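Local coordinates for MdcA (Pseudomonas aeruginosa, PDB 5VIT), which is the alpha subunit of malonate decarboxylase and probably works as a transferase that exchanges acetyl for malonyl on the acyl carrier protein subunit, at residues G154-R159 and D199-D204; E160-T165 and I205-V210; P430-R435 and G489-G494. All coordinates share one frame; numbering follows the deposited sequence.

In the fold
Interactions 1 and 2 are two halves of one substructure: 154-159 runs straight into 160-165, and 199-204 into 205-210, so a hairpin meets one continuous loop, with centres about 7 Å apart and a bond from Asp204 to Thr165 joining them. Interaction 1 is buried and apolar, a leucine on a strand; interaction 2, partly buried, adds a single antiparallel bridge and an asparagine-to-backbone bond to its valine and isoleucine contacts. Interaction 3 lies on the opposite side of the chain's centre, about 36 Å away between nearest atoms. There a sheet-edge strand packs on a proline-containing turn by van der Waals contact, next to a neighbouring MdcC subunit.

Interaction 1: G154-R159 and D199-D204; sequences GFVADR and DLPRVD
Val156 and Leu200 form a buried apolar contact between strand 156-158, the middle strand of a small three-stranded sheet, and the loop that leads from strand 192-194 towards strand 212-215. The two side chains run antiparallel alongside one another, and the touch is concentrated in one methyl group: Leu200 CD1 lies 3.5 Å from Val156 CG1, tighter than usual for two carbons. Val156 presents CG1 because that branch stands anti to its backbone N (chi1 -173°). The same leucine methyl also rests on the strand's backbone. It is 3.5 Å from Val156 O and lies over the flat face of the next peptide, 3.8 Å from Ala157 C. Pro201 adds a looser touch at the margin, its CD 4.4 Å from Val156 CB, and its ring also leans on Tyr164 of strand 163-164. Phe155 and Val156 both face Tyr164 in a classic beta bulge, just where the chain turns a corner out of the large parallel sheet. Farther along the loop, Arg202 NH1 meets Asp204 OD2 at 2.9 Å in a nearly straight salt bridge (176°), in the guanidinium plane and on the syn lone pair of the oxygen. Asp204 OD2 is shared with Arg338, while Asp204 OD1 accepts from the backbone N of Thr165 and Gly166; Arg202 is also paired with Asp334. Between the segments themselves the attraction is purely van der Waals, so close shape fit at Leu200 joins loop to strand, while the course of the loop probably owes more to the charged pairs of its own Arg202 and Asp204.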
ATOM      1  N   GLY A 154      33.197 -35.762   0.668  1.00 31.96           N
ATOM      2  CA  GLY A 154      33.563 -35.299   1.999  1.00 31.19           C
ATOM      3  C   GLY A 154      34.921 -34.614   1.984  1.00 35.53           C
ATOM      4  O   GLY A 154      35.640 -34.676   0.981  1.00 35.12           O
ATOM      5  N   PHE A 155      35.278 -33.949   3.082  1.00 34.97           N
ATOM      6  CA  PHE A 155      36.623 -33.392   3.217  1.00 36.69           C
ATOM      7  C   PHE A 155      37.664 -34.468   3.578  1.00 38.95           C
ATOM      8  O   PHE A 155      38.692 -34.594   2.919  1.00 38.16           O
ATOM      9  CB  PHE A 155      36.650 -32.285   4.265  1.00 34.71           C
ATOM     10  CG  PHE A 155      36.169 -30.956   3.760  1.00 38.71           C
ATOM     11  CD1 PHE A 155      34.933 -30.450   4.160  1.00 36.35           C
ATOM     12  CD2 PHE A 155      36.958 -30.198   2.897  1.00 36.21           C
ATOM     13  CE1 PHE A 155      34.477 -29.211   3.708  1.00 30.64           C
ATOM     14  CE2 PHE A 155      36.511 -28.957   2.434  1.00 34.81           C
ATOM     15  CZ  PHE A 155      35.264 -28.469   2.847  1.00 38.31           C
ATOM     16  N   VAL A 156      37.392 -35.246   4.624  1.00 35.88           N
ATOM     17  CA  VAL A 156      38.371 -36.187   5.150  1.00 33.85           C
ATOM     18  C   VAL A 156      37.747 -37.542   5.457  1.00 35.17           C
ATOM     19  O   VAL A 156      36.647 -37.605   6.006  1.00 37.17           O
ATOM     20  CB  VAL A 156      39.030 -35.650   6.451  1.00 35.03           C
ATOM     21  CG1 VAL A 156      40.170 -36.558   6.896  1.00 35.59           C
ATOM     22  CG2 VAL A 156      39.539 -34.219   6.265  1.00 32.58           C
ATOM     23  N   ALA A 157      38.453 -38.620   5.117  1.00 36.71           N
ATOM     24  CA  ALA A 157      38.096 -39.967   5.575  1.00 36.72           C
ATOM     25  C   ALA A 157      39.269 -40.655   6.274  1.00 41.60           C
ATOM     26  O   ALA A 157      40.430 -40.346   6.005  1.00 45.60           O
ATOM     27  CB  ALA A 157      37.619 -40.812   4.417  1.00 30.98           C
ATOM     28  N   ASP A 158      38.976 -41.574   7.189  1.00 41.74           N
ATOM     29  CA  ASP A 158      40.014 -42.487   7.658  1.00 42.85           C
ATOM     30  C   ASP A 158      39.950 -43.779   6.818  1.00 44.96           C
ATOM     31  O   ASP A 158      39.054 -43.939   5.972  1.00 40.82           O
ATOM     32  CB  ASP A 158      39.885 -42.771   9.166  1.00 40.92           C
ATOM     33  CG  ASP A 158      38.583 -43.479   9.538  1.00 45.90           C
ATOM     34  OD1 ASP A 158      37.932 -44.072   8.646  1.00 39.40           O
ATOM     35  OD2 ASP A 158      38.220 -43.446  10.739  1.00 38.39           O
ATOM     36  N   ARG A 159      40.885 -44.694   7.051  1.00 44.86           N
ATOM     37  CA  ARG A 159      41.012 -45.885   6.210  1.00 50.86           C
ATOM     38  C   ARG A 159      39.786 -46.797   6.318  1.00 46.75           C
ATOM     39  O   ARG A 159      39.533 -47.592   5.416  1.00 45.76           O
ATOM     40  CB  ARG A 159      42.283 -46.676   6.569  1.00 56.79           C
ATOM     41  CG  ARG A 159      43.562 -45.852   6.701  1.00 61.81           C
ATOM     42  CD  ARG A 159      44.101 -45.410   5.349  1.00 62.15           C
ATOM     43  NE  ARG A 159      44.381 -46.533   4.457  1.00 69.80           N
ATOM     44  CZ  ARG A 159      44.764 -46.403   3.185  1.00 70.30           C
ATOM     45  NH1 ARG A 159      44.915 -45.193   2.649  1.00 62.76           N
ATOM     46  NH2 ARG A 159      44.988 -47.483   2.443  1.00 59.09           N
ATOM     47  N   ASP A 199      42.956 -38.210  13.548  1.00 52.36           N
ATOM     48  CA  ASP A 199      43.122 -36.945  12.831  1.00 49.52           C
ATOM     49  C   ASP A 199      41.856 -36.525  12.073  1.00 53.37           C
ATOM     50  O   ASP A 199      41.815 -35.449  11.457  1.00 47.29           O
ATOM     51  CB  ASP A 199      44.301 -37.024  11.858  1.00 53.48           C
ATOM     52  CG  ASP A 199      45.639 -37.164  12.570  1.00 54.17           C
ATOM     53  OD1 ASP A 199      45.726 -36.819  13.770  1.00 52.94           O
ATOM     54  OD2 ASP A 199      46.605 -37.613  11.921  1.00 54.99           O
ATOM     55  N   LEU A 200      40.835 -37.377  12.112  1.00 50.80           N
ATOM     56  CA  LEU A 200      39.522 -37.028  11.588  1.00 46.29           C
ATOM     57  C   LEU A 200      38.887 -36.006  12.515  1.00 39.80           C
ATOM     58  O   LEU A 200      38.670 -36.293  13.690  1.00 48.64           O
ATOM     59  CB  LEU A 200      38.638 -38.266  11.468  1.00 44.16           C
ATOM     60  CG  LEU A 200      37.555 -38.133  10.405  1.00 43.21           C
ATOM     61  CD1 LEU A 200      38.158 -38.399   9.056  1.00 40.83           C
ATOM     62  CD2 LEU A 200      36.389 -39.081  10.683  1.00 41.51           C
ATOM     63  N   PRO A 201      38.599 -34.800  12.000  1.00 36.15           N
ATOM     64  CA  PRO A 201      38.171 -33.724  12.899  1.00 38.42           C
ATOM     65  C   PRO A 201      36.815 -34.012  13.551  1.00 38.26           C
ATOM     66  O   PRO A 201      36.594 -33.599  14.686  1.00 31.21           O
ATOM     67  CB  PRO A 201      38.118 -32.484  11.988  1.00 37.84           C
ATOM     68  CG  PRO A 201      38.216 -32.968  10.619  1.00 41.39           C
ATOM     69  CD  PRO A 201      38.795 -34.342  10.613  1.00 38.88           C
ATOM     70  N   ARG A 202      35.949 -34.749  12.861  1.00 35.89           N
ATOM     71  CA  ARG A 202      34.656 -35.155  13.405  1.00 34.17           C
ATOM     72  C   ARG A 202      34.118 -36.270  12.515  1.00 37.25           C
ATOM     73  O   ARG A 202      34.508 -36.375  11.347  1.00 36.10           O
ATOM     74  CB  ARG A 202      33.696 -33.954  13.460  1.00 38.91           C
ATOM     75  CG  ARG A 202      32.234 -34.250  13.737  1.00 39.21           C
ATOM     76  CD  ARG A 202      31.310 -33.364  12.877  1.00 39.10           C
ATOM     77  NE  ARG A 202      31.607 -31.954  13.053  1.00 41.03           N
ATOM     78  CZ  ARG A 202      31.164 -30.959  12.278  1.00 37.85           C
ATOM     79  NH1 ARG A 202      30.363 -31.182  11.242  1.00 31.20           N
ATOM     80  NH2 ARG A 202      31.535 -29.719  12.556  1.00 36.57           N
ATOM     81  N   VAL A 203      33.258 -37.127  13.050  1.00 32.68           N
ATOM     82  CA  VAL A 203      32.556 -38.055  12.178  1.00 36.84           C
ATOM     83  C   VAL A 203      31.178 -37.478  11.820  1.00 38.45           C
ATOM     84  O   VAL A 203      30.392 -37.124  12.705  1.00 41.94           O
ATOM     85  CB  VAL A 203      32.407 -39.450  12.821  1.00 41.99           C
ATOM     86  CG1 VAL A 203      31.658 -40.383  11.869  1.00 34.48           C
ATOM     87  CG2 VAL A 203      33.785 -40.028  13.164  1.00 26.02           C
ATOM     88  N   ASP A 204      30.900 -37.350  10.525  1.00 36.75           N
ATOM     89  CA  ASP A 204      29.577 -36.900  10.073  1.00 39.09           C
ATOM     90  C   ASP A 204      28.802 -38.086   9.504  1.00 40.24           C
ATOM     91  O   ASP A 204      27.596 -38.216   9.735  1.00 36.03           O
ATOM     92  CB  ASP A 204      29.683 -35.788   9.018  1.00 30.46           C
ATOM     93  CG  ASP A 204      30.164 -34.455   9.602  1.00 34.77           C
ATOM     94  OD1 ASP A 204      31.239 -33.977   9.182  1.00 36.81           O
ATOM     95  OD2 ASP A 204      29.473 -33.876  10.468  1.00 32.15           O
TER

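Interaction 2: E160-T165 and I205-V210; sequences EGNVYT and IPASWV
Asn162 lays its side-chain amide alongside the start of the short 3-10 turn 207-209, with OD1 3.5 Å from Ala207 CB and CG and ND2 of the same amide also near that methyl. Its CG stands anti to the carbonyl carbon (chi1 -60°), which brings the amide beside Ala207. Its OD1 accepts from Ala207 N at 2.9 Å, but the bond is bent (143° at the hydrogen) and the donor stands above the carbonyl plane, 57° out of it, rather than on a lone pair. The amide is held from its other end as well, since ND2 donates to Asp158 OD2. The Ala207 methyl is also pressed to within 3.2 Å of Glu160 O. The backbones are then tied by a reciprocal pair: Val163 N gives to Ile205 O at 3.0 Å, and Ile205 N returns a nearly straight bond to Val163 O at 3.2 Å. Apolar branches gather beside this bridge. The Thr165 side chain lies roughly perpendicular to that of Ile205, Thr165 CG2 meeting Ile205 CD1 at 3.8 Å. Val210 places CG2 3.6 Å from Gly161 O and also meets Val163 CG2, and both valines reach Val188 of strand 185-190. Within the loop, Pro206 CD sits 3.6 Å above the plane of the Trp209 indole, over its centre. Val163 and Ile205 thus make an isolated antiparallel hydrogen-bonded pair, which pins the loop at Ile205 to the outer strand 163-164 of the three-stranded sheet and brings the chain back against the large parallel sheet, consistent with the Rossmann-like clan of this family.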
ATOM      1  N   GLU A 160      39.035 -46.668   7.417  1.00 50.03           N
ATOM      2  CA  GLU A 160      37.877 -47.524   7.702  1.00 51.81           C
ATOM      3  C   GLU A 160      36.544 -47.002   7.157  1.00 49.99           C
ATOM      4  O   GLU A 160      35.546 -47.723   7.147  1.00 48.26           O
ATOM      5  CB  GLU A 160      37.735 -47.747   9.208  1.00 51.79           C
ATOM      6  CG  GLU A 160      38.428 -49.007   9.718  1.00 64.52           C
ATOM      7  CD  GLU A 160      37.807 -50.315   9.192  1.00 79.35           C
ATOM      8  OE1 GLU A 160      36.830 -50.275   8.402  1.00 77.29           O
ATOM      9  OE2 GLU A 160      38.321 -51.397   9.562  1.00 86.72           O
ATOM     10  N   GLY A 161      36.524 -45.755   6.700  1.00 48.19           N
ATOM     11  CA  GLY A 161      35.332 -45.231   6.059  1.00 44.95           C
ATOM     12  C   GLY A 161      34.583 -44.120   6.780  1.00 40.79           C
ATOM     13  O   GLY A 161      33.607 -43.599   6.237  1.00 42.02           O
ATOM     14  N   ASN A 162      35.010 -43.751   7.987  1.00 35.77           N
ATOM     15  CA  ASN A 162      34.402 -42.604   8.650  1.00 37.70           C
ATOM     16  C   ASN A 162      34.746 -41.378   7.837  1.00 43.19           C
ATOM     17  O   ASN A 162      35.881 -41.246   7.364  1.00 39.79           O
ATOM     18  CB  ASN A 162      34.878 -42.434  10.089  1.00 36.11           C
ATOM     19  CG  ASN A 162      34.571 -43.632  10.947  1.00 41.67           C
ATOM     20  OD1 ASN A 162      33.420 -43.869  11.306  1.00 41.00           O
ATOM     21  ND2 ASN A 162      35.607 -44.399  11.293  1.00 40.85           N
ATOM     22  N   VAL A 163      33.755 -40.506   7.657  1.00 38.29           N
ATOM     23  CA  VAL A 163      33.894 -39.341   6.794  1.00 35.76           C
ATOM     24  C   VAL A 163      33.539 -38.074   7.548  1.00 35.06           C
ATOM     25  O   VAL A 163      32.519 -38.017   8.252  1.00 33.17           O
ATOM     26  CB  VAL A 163      32.998 -39.441   5.533  1.00 38.72           C
ATOM     27  CG1 VAL A 163      33.051 -38.136   4.726  1.00 33.92           C
ATOM     28  CG2 VAL A 163      33.410 -40.617   4.677  1.00 31.66           C
ATOM     29  N   TYR A 164      34.403 -37.071   7.407  1.00 31.33           N
ATOM     30  CA  TYR A 164      34.124 -35.727   7.881  1.00 32.51           C
ATOM     31  C   TYR A 164      33.652 -34.862   6.710  1.00 33.21           C
ATOM     32  O   TYR A 164      34.327 -34.770   5.683  1.00 35.92           O
ATOM     33  CB  TYR A 164      35.364 -35.126   8.546  1.00 37.19           C
ATOM     34  CG  TYR A 164      35.290 -33.633   8.785  1.00 38.48           C
ATOM     35  CD1 TYR A 164      34.497 -33.104   9.799  1.00 34.34           C
ATOM     36  CD2 TYR A 164      36.027 -32.753   8.003  1.00 38.22           C
ATOM     37  CE1 TYR A 164      34.442 -31.731  10.027  1.00 33.88           C
ATOM     38  CE2 TYR A 164      35.978 -31.384   8.224  1.00 36.47           C
ATOM     39  CZ  TYR A 164      35.186 -30.877   9.231  1.00 37.21           C
ATOM     40  OH  TYR A 164      35.141 -29.516   9.431  1.00 36.76           O
ATOM     41  N   THR A 165      32.483 -34.249   6.861  1.00 32.66           N
ATOM     42  CA  THR A 165      31.940 -33.394   5.819  1.00 31.72           C
ATOM     43  C   THR A 165      31.870 -31.942   6.242  1.00 31.54           C
ATOM     44  O   THR A 165      31.696 -31.073   5.396  1.00 34.20           O
ATOM     45  CB  THR A 165      30.524 -33.822   5.387  1.00 33.75           C
ATOM     46  OG1 THR A 165      29.696 -33.983   6.547  1.00 32.35           O
ATOM     47  CG2 THR A 165      30.556 -35.108   4.582  1.00 31.85           C
ATOM     48  N   ILE A 205      29.505 -38.927   8.745  1.00 35.64           N
ATOM     49  CA  ILE A 205      28.954 -40.174   8.216  1.00 37.74           C
ATOM     50  C   ILE A 205      29.808 -41.329   8.743  1.00 37.86           C
ATOM     51  O   ILE A 205      30.992 -41.426   8.409  1.00 37.33           O
ATOM     52  CB  ILE A 205      28.919 -40.197   6.660  1.00 39.67           C
ATOM     53  CG1 ILE A 205      27.845 -39.245   6.122  1.00 39.07           C
ATOM     54  CG2 ILE A 205      28.584 -41.587   6.138  1.00 30.83           C
ATOM     55  CD1 ILE A 205      28.298 -37.842   6.017  1.00 39.12           C
ATOM     56  N   PRO A 206      29.220 -42.192   9.596  1.00 37.34           N
ATOM     57  CA  PRO A 206      29.970 -43.297  10.210  1.00 37.78           C
ATOM     58  C   PRO A 206      30.426 -44.336   9.178  1.00 38.45           C
ATOM     59  O   PRO A 206      29.804 -44.463   8.128  1.00 35.84           O
ATOM     60  CB  PRO A 206      28.965 -43.895  11.199  1.00 35.52           C
ATOM     61  CG  PRO A 206      27.956 -42.803  11.426  1.00 37.94           C
ATOM     62  CD  PRO A 206      27.839 -42.132  10.101  1.00 36.77           C
ATOM     63  N   ALA A 207      31.516 -45.040   9.476  1.00 38.35           N
ATOM     64  CA  ALA A 207      32.112 -46.009   8.549  1.00 36.35           C
ATOM     65  C   ALA A 207      31.116 -47.072   8.088  1.00 37.25           C
ATOM     66  O   ALA A 207      31.176 -47.519   6.943  1.00 40.46           O
ATOM     67  CB  ALA A 207      33.331 -46.671   9.203  1.00 40.70           C
ATOM     68  N   SER A 208      30.200 -47.449   8.984  1.00 40.36           N
ATOM     69  CA  SER A 208      29.162 -48.460   8.732  1.00 41.60           C
ATOM     70  C   SER A 208      28.314 -48.141   7.501  1.00 43.27           C
ATOM     71  O   SER A 208      27.889 -49.040   6.773  1.00 45.90           O
ATOM     72  CB  SER A 208      28.238 -48.588   9.945  1.00 37.40           C
ATOM     73  OG  SER A 208      28.934 -48.324  11.155  1.00 49.64           O
ATOM     74  N   TRP A 209      28.075 -46.855   7.272  1.00 38.41           N
ATOM     75  CA  TRP A 209      27.230 -46.408   6.170  1.00 34.85           C
ATOM     76  C   TRP A 209      27.967 -46.369   4.830  1.00 36.25           C
ATOM     77  O   TRP A 209      27.348 -46.227   3.768  1.00 35.48           O
ATOM     78  CB  TRP A 209      26.679 -45.006   6.447  1.00 36.90           C
ATOM     79  CG  TRP A 209      25.985 -44.809   7.763  1.00 38.66           C
ATOM     80  CD1 TRP A 209      26.011 -45.636   8.847  1.00 34.56           C
ATOM     81  CD2 TRP A 209      25.141 -43.702   8.121  1.00 37.19           C
ATOM     82  NE1 TRP A 209      25.253 -45.105   9.863  1.00 37.74           N
ATOM     83  CE2 TRP A 209      24.703 -43.921   9.443  1.00 35.80           C
ATOM     84  CE3 TRP A 209      24.730 -42.543   7.453  1.00 31.53           C
ATOM     85  CZ2 TRP A 209      23.867 -43.022  10.121  1.00 37.21           C
ATOM     86  CZ3 TRP A 209      23.906 -41.645   8.123  1.00 35.86           C
ATOM     87  CH2 TRP A 209      23.481 -41.895   9.449  1.00 35.91           C
ATOM     88  N   VAL A 210      29.293 -46.458   4.887  1.00 36.12           N
ATOM     89  CA  VAL A 210      30.137 -46.201   3.719  1.00 37.16           C
ATOM     90  C   VAL A 210      30.767 -47.494   3.194  1.00 36.63           C
ATOM     91  O   VAL A 210      31.209 -48.329   3.973  1.00 37.95           O
ATOM     92  CB  VAL A 210      31.245 -45.170   4.066  1.00 38.99           C
ATOM     93  CG1 VAL A 210      32.306 -45.101   2.969  1.00 34.02           C
ATOM     94  CG2 VAL A 210      30.625 -43.798   4.306  1.00 37.61           C
TER

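Interaction 3: P430-R435 and G489-G494; sequences PTFVER and GISPIG
Ile493 packs along the backbone of the short, weakly bonded strand 432-433 with the CB-CG1-CD1 branch of its side chain. Its CB rests 3.7 Å from Phe432 CB. The next carbon, CG1, is anti to the carbonyl carbon (chi1 -66°), which sets it against Phe432 C and 3.4 Å from Val433 O. At the tip, CD1 stays against that oxygen at 3.5 Å and reaches Glu434 CA at 4.0 Å. Pro492 covers the neighbouring ground: its CD is 3.4 Å from Phe432 O, and its side chain meets that of Pro430 roughly at right angles, the same CD lying 3.6 Å from Pro430 CB. Glu434 CG and the carboxylate beyond it pass obliquely beside Pro492 CB, while OE1 forms a salt bridge with Arg496. Ser491 sets its CB beside Phe432 O, while its OG accepts from Gly494 N at 3.0 Å, an ST motif that ties the turn together, and also bonds to Ala488 O. Across the contact, then, the strand's carbonyl oxygens meet carbon rather than donors. Strand 432-433 pairs with 361-363 at the edge of a small sheet, and the Phe432 ring runs inward onto Val462 and Thr464 of strand 461-464. Ile484 of helix 477-486 is touched by Phe432 and Ile493, and Gly494 O accepts from Arg61 of a neighbouring MdcC subunit, placing the turn between helix and subunit interface.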
ATOM      1  N   PRO A 430       7.732  -8.344 -18.721  1.00 31.79           N
ATOM      2  CA  PRO A 430       7.018  -8.087 -17.463  1.00 33.06           C
ATOM      3  C   PRO A 430       7.097  -9.306 -16.536  1.00 30.48           C
ATOM      4  O   PRO A 430       7.199 -10.423 -17.032  1.00 28.85           O
ATOM      5  CB  PRO A 430       5.585  -7.826 -17.922  1.00 30.95           C
ATOM      6  CG  PRO A 430       5.474  -8.645 -19.219  1.00 25.83           C
ATOM      7  CD  PRO A 430       6.815  -8.523 -19.863  1.00 27.83           C
ATOM      8  N   THR A 431       7.063  -9.092 -15.222  1.00 26.80           N
ATOM      9  CA  THR A 431       6.998 -10.212 -14.276  1.00 26.65           C
ATOM     10  C   THR A 431       5.579 -10.769 -14.192  1.00 26.52           C
ATOM     11  O   THR A 431       5.368 -11.980 -14.119  1.00 26.33           O
ATOM     12  CB  THR A 431       7.458  -9.790 -12.884  1.00 23.42           C
ATOM     13  OG1 THR A 431       8.824  -9.363 -12.967  1.00 24.15           O
ATOM     14  CG2 THR A 431       7.333 -10.953 -11.888  1.00 25.62           C
ATOM     15  N   PHE A 432       4.593  -9.883 -14.249  1.00 24.76           N
ATOM     16  CA  PHE A 432       3.222 -10.330 -14.069  1.00 28.39           C
ATOM     17  C   PHE A 432       2.542 -10.501 -15.411  1.00 25.21           C
ATOM     18  O   PHE A 432       2.321  -9.532 -16.142  1.00 27.19           O
ATOM     19  CB  PHE A 432       2.454  -9.358 -13.180  1.00 26.67           C
ATOM     20  CG  PHE A 432       2.990  -9.264 -11.766  1.00 23.90           C
ATOM     21  CD1 PHE A 432       4.095  -8.467 -11.477  1.00 21.02           C
ATOM     22  CD2 PHE A 432       2.352  -9.924 -10.722  1.00 22.87           C
ATOM     23  CE1 PHE A 432       4.576  -8.357 -10.165  1.00 24.27           C
ATOM     24  CE2 PHE A 432       2.824  -9.817  -9.412  1.00 23.67           C
ATOM     25  CZ  PHE A 432       3.944  -9.039  -9.135  1.00 21.99           C
ATOM     26  N   VAL A 433       2.234 -11.752 -15.736  1.00 27.34           N
ATOM     27  CA  VAL A 433       1.752 -12.116 -17.072  1.00 27.94           C
ATOM     28  C   VAL A 433       0.344 -12.712 -17.012  1.00 30.20           C
ATOM     29  O   VAL A 433      -0.085 -13.207 -15.968  1.00 21.97           O
ATOM     30  CB  VAL A 433       2.696 -13.131 -17.743  1.00 27.76           C
ATOM     31  CG1 VAL A 433       4.079 -12.532 -17.938  1.00 25.47           C
ATOM     32  CG2 VAL A 433       2.788 -14.389 -16.888  1.00 27.90           C
ATOM     33  N   GLU A 434      -0.366 -12.666 -18.137  1.00 28.22           N
ATOM     34  CA  GLU A 434      -1.698 -13.265 -18.229  1.00 29.44           C
ATOM     35  C   GLU A 434      -1.659 -14.795 -18.172  1.00 27.34           C
ATOM     36  O   GLU A 434      -2.608 -15.417 -17.711  1.00 35.61           O
ATOM     37  CB  GLU A 434      -2.384 -12.771 -19.513  1.00 33.02           C
ATOM     38  CG  GLU A 434      -2.255 -11.253 -19.613  1.00 39.57           C
ATOM     39  CD  GLU A 434      -2.974 -10.633 -20.781  1.00 47.11           C
ATOM     40  OE1 GLU A 434      -4.182 -10.340 -20.652  1.00 49.22           O
ATOM     41  OE2 GLU A 434      -2.311 -10.411 -21.819  1.00 49.65           O
ATOM     42  N   ARG A 435      -0.554 -15.389 -18.616  1.00 26.97           N
ATOM     43  CA  ARG A 435      -0.346 -16.847 -18.574  1.00 31.99           C
ATOM     44  C   ARG A 435       1.121 -17.187 -18.350  1.00 29.07           C
ATOM     45  O   ARG A 435       1.995 -16.693 -19.061  1.00 30.04           O
ATOM     46  CB  ARG A 435      -0.812 -17.526 -19.873  1.00 38.44           C
ATOM     47  CG  ARG A 435      -2.264 -17.978 -19.898  1.00 46.06           C
ATOM     48  CD  ARG A 435      -2.677 -18.416 -21.314  1.00 54.88           C
ATOM     49  NE  ARG A 435      -1.717 -19.368 -21.881  1.00 60.49           N
ATOM     50  CZ  ARG A 435      -1.873 -20.693 -21.902  1.00 55.95           C
ATOM     51  NH1 ARG A 435      -2.970 -21.258 -21.397  1.00 47.34           N
ATOM     52  NH2 ARG A 435      -0.923 -21.455 -22.438  1.00 47.96           N
ATOM     53  N   GLY A 489       1.943  -2.839 -11.351  1.00 19.80           N
ATOM     54  CA  GLY A 489       2.459  -1.765 -12.188  1.00 23.76           C
ATOM     55  C   GLY A 489       1.834  -1.667 -13.579  1.00 28.19           C
ATOM     56  O   GLY A 489       0.620  -1.753 -13.736  1.00 26.49           O
ATOM     57  N   ILE A 490       2.672  -1.484 -14.594  1.00 24.85           N
ATOM     58  CA  ILE A 490       2.192  -1.354 -15.960  1.00 26.07           C
ATOM     59  C   ILE A 490       2.470  -2.629 -16.761  1.00 26.89           C
ATOM     60  O   ILE A 490       2.554  -2.598 -17.989  1.00 26.97           O
ATOM     61  CB  ILE A 490       2.826  -0.134 -16.654  1.00 29.35           C
ATOM     62  CG1 ILE A 490       4.340  -0.304 -16.745  1.00 27.77           C
ATOM     63  CG2 ILE A 490       2.461   1.163 -15.894  1.00 23.29           C
ATOM     64  CD1 ILE A 490       5.039   0.865 -17.399  1.00 32.89           C
ATOM     65  N   SER A 491       2.615  -3.741 -16.041  1.00 22.89           N
ATOM     66  CA  SER A 491       2.610  -5.087 -16.614  1.00 24.29           C
ATOM     67  C   SER A 491       1.223  -5.387 -17.181  1.00 24.24           C
ATOM     68  O   SER A 491       0.257  -4.708 -16.817  1.00 25.12           O
ATOM     69  CB  SER A 491       2.965  -6.134 -15.538  1.00 25.46           C
ATOM     70  OG  SER A 491       1.947  -6.164 -14.549  1.00 22.19           O
ATOM     71  N   PRO A 492       1.106  -6.409 -18.048  1.00 21.17           N
ATOM     72  CA  PRO A 492      -0.243  -6.710 -18.554  1.00 23.88           C
ATOM     73  C   PRO A 492      -1.265  -6.948 -17.428  1.00 22.23           C
ATOM     74  O   PRO A 492      -2.399  -6.519 -17.551  1.00 24.08           O
ATOM     75  CB  PRO A 492      -0.031  -7.986 -19.385  1.00 23.70           C
ATOM     76  CG  PRO A 492       1.443  -7.958 -19.770  1.00 20.76           C
ATOM     77  CD  PRO A 492       2.145  -7.280 -18.644  1.00 21.67           C
ATOM     78  N   ILE A 493      -0.867  -7.618 -16.354  1.00 22.06           N
ATOM     79  CA  ILE A 493      -1.714  -7.758 -15.171  1.00 22.34           C
ATOM     80  C   ILE A 493      -2.006  -6.386 -14.488  1.00 25.38           C
ATOM     81  O   ILE A 493      -3.156  -6.054 -14.143  1.00 25.02           O
ATOM     82  CB  ILE A 493      -1.055  -8.757 -14.177  1.00 24.86           C
ATOM     83  CG1 ILE A 493      -1.026 -10.164 -14.799  1.00 22.46           C
ATOM     84  CG2 ILE A 493      -1.744  -8.744 -12.809  1.00 20.83           C
ATOM     85  CD1 ILE A 493      -2.409 -10.680 -15.241  1.00 20.26           C
ATOM     86  N   GLY A 494      -0.974  -5.565 -14.335  1.00 25.48           N
ATOM     87  CA  GLY A 494      -1.156  -4.256 -13.728  1.00 20.57           C
ATOM     88  C   GLY A 494      -2.046  -3.322 -14.522  1.00 23.42           C
ATOM     89  O   GLY A 494      -2.719  -2.461 -13.939  1.00 25.29           O
TER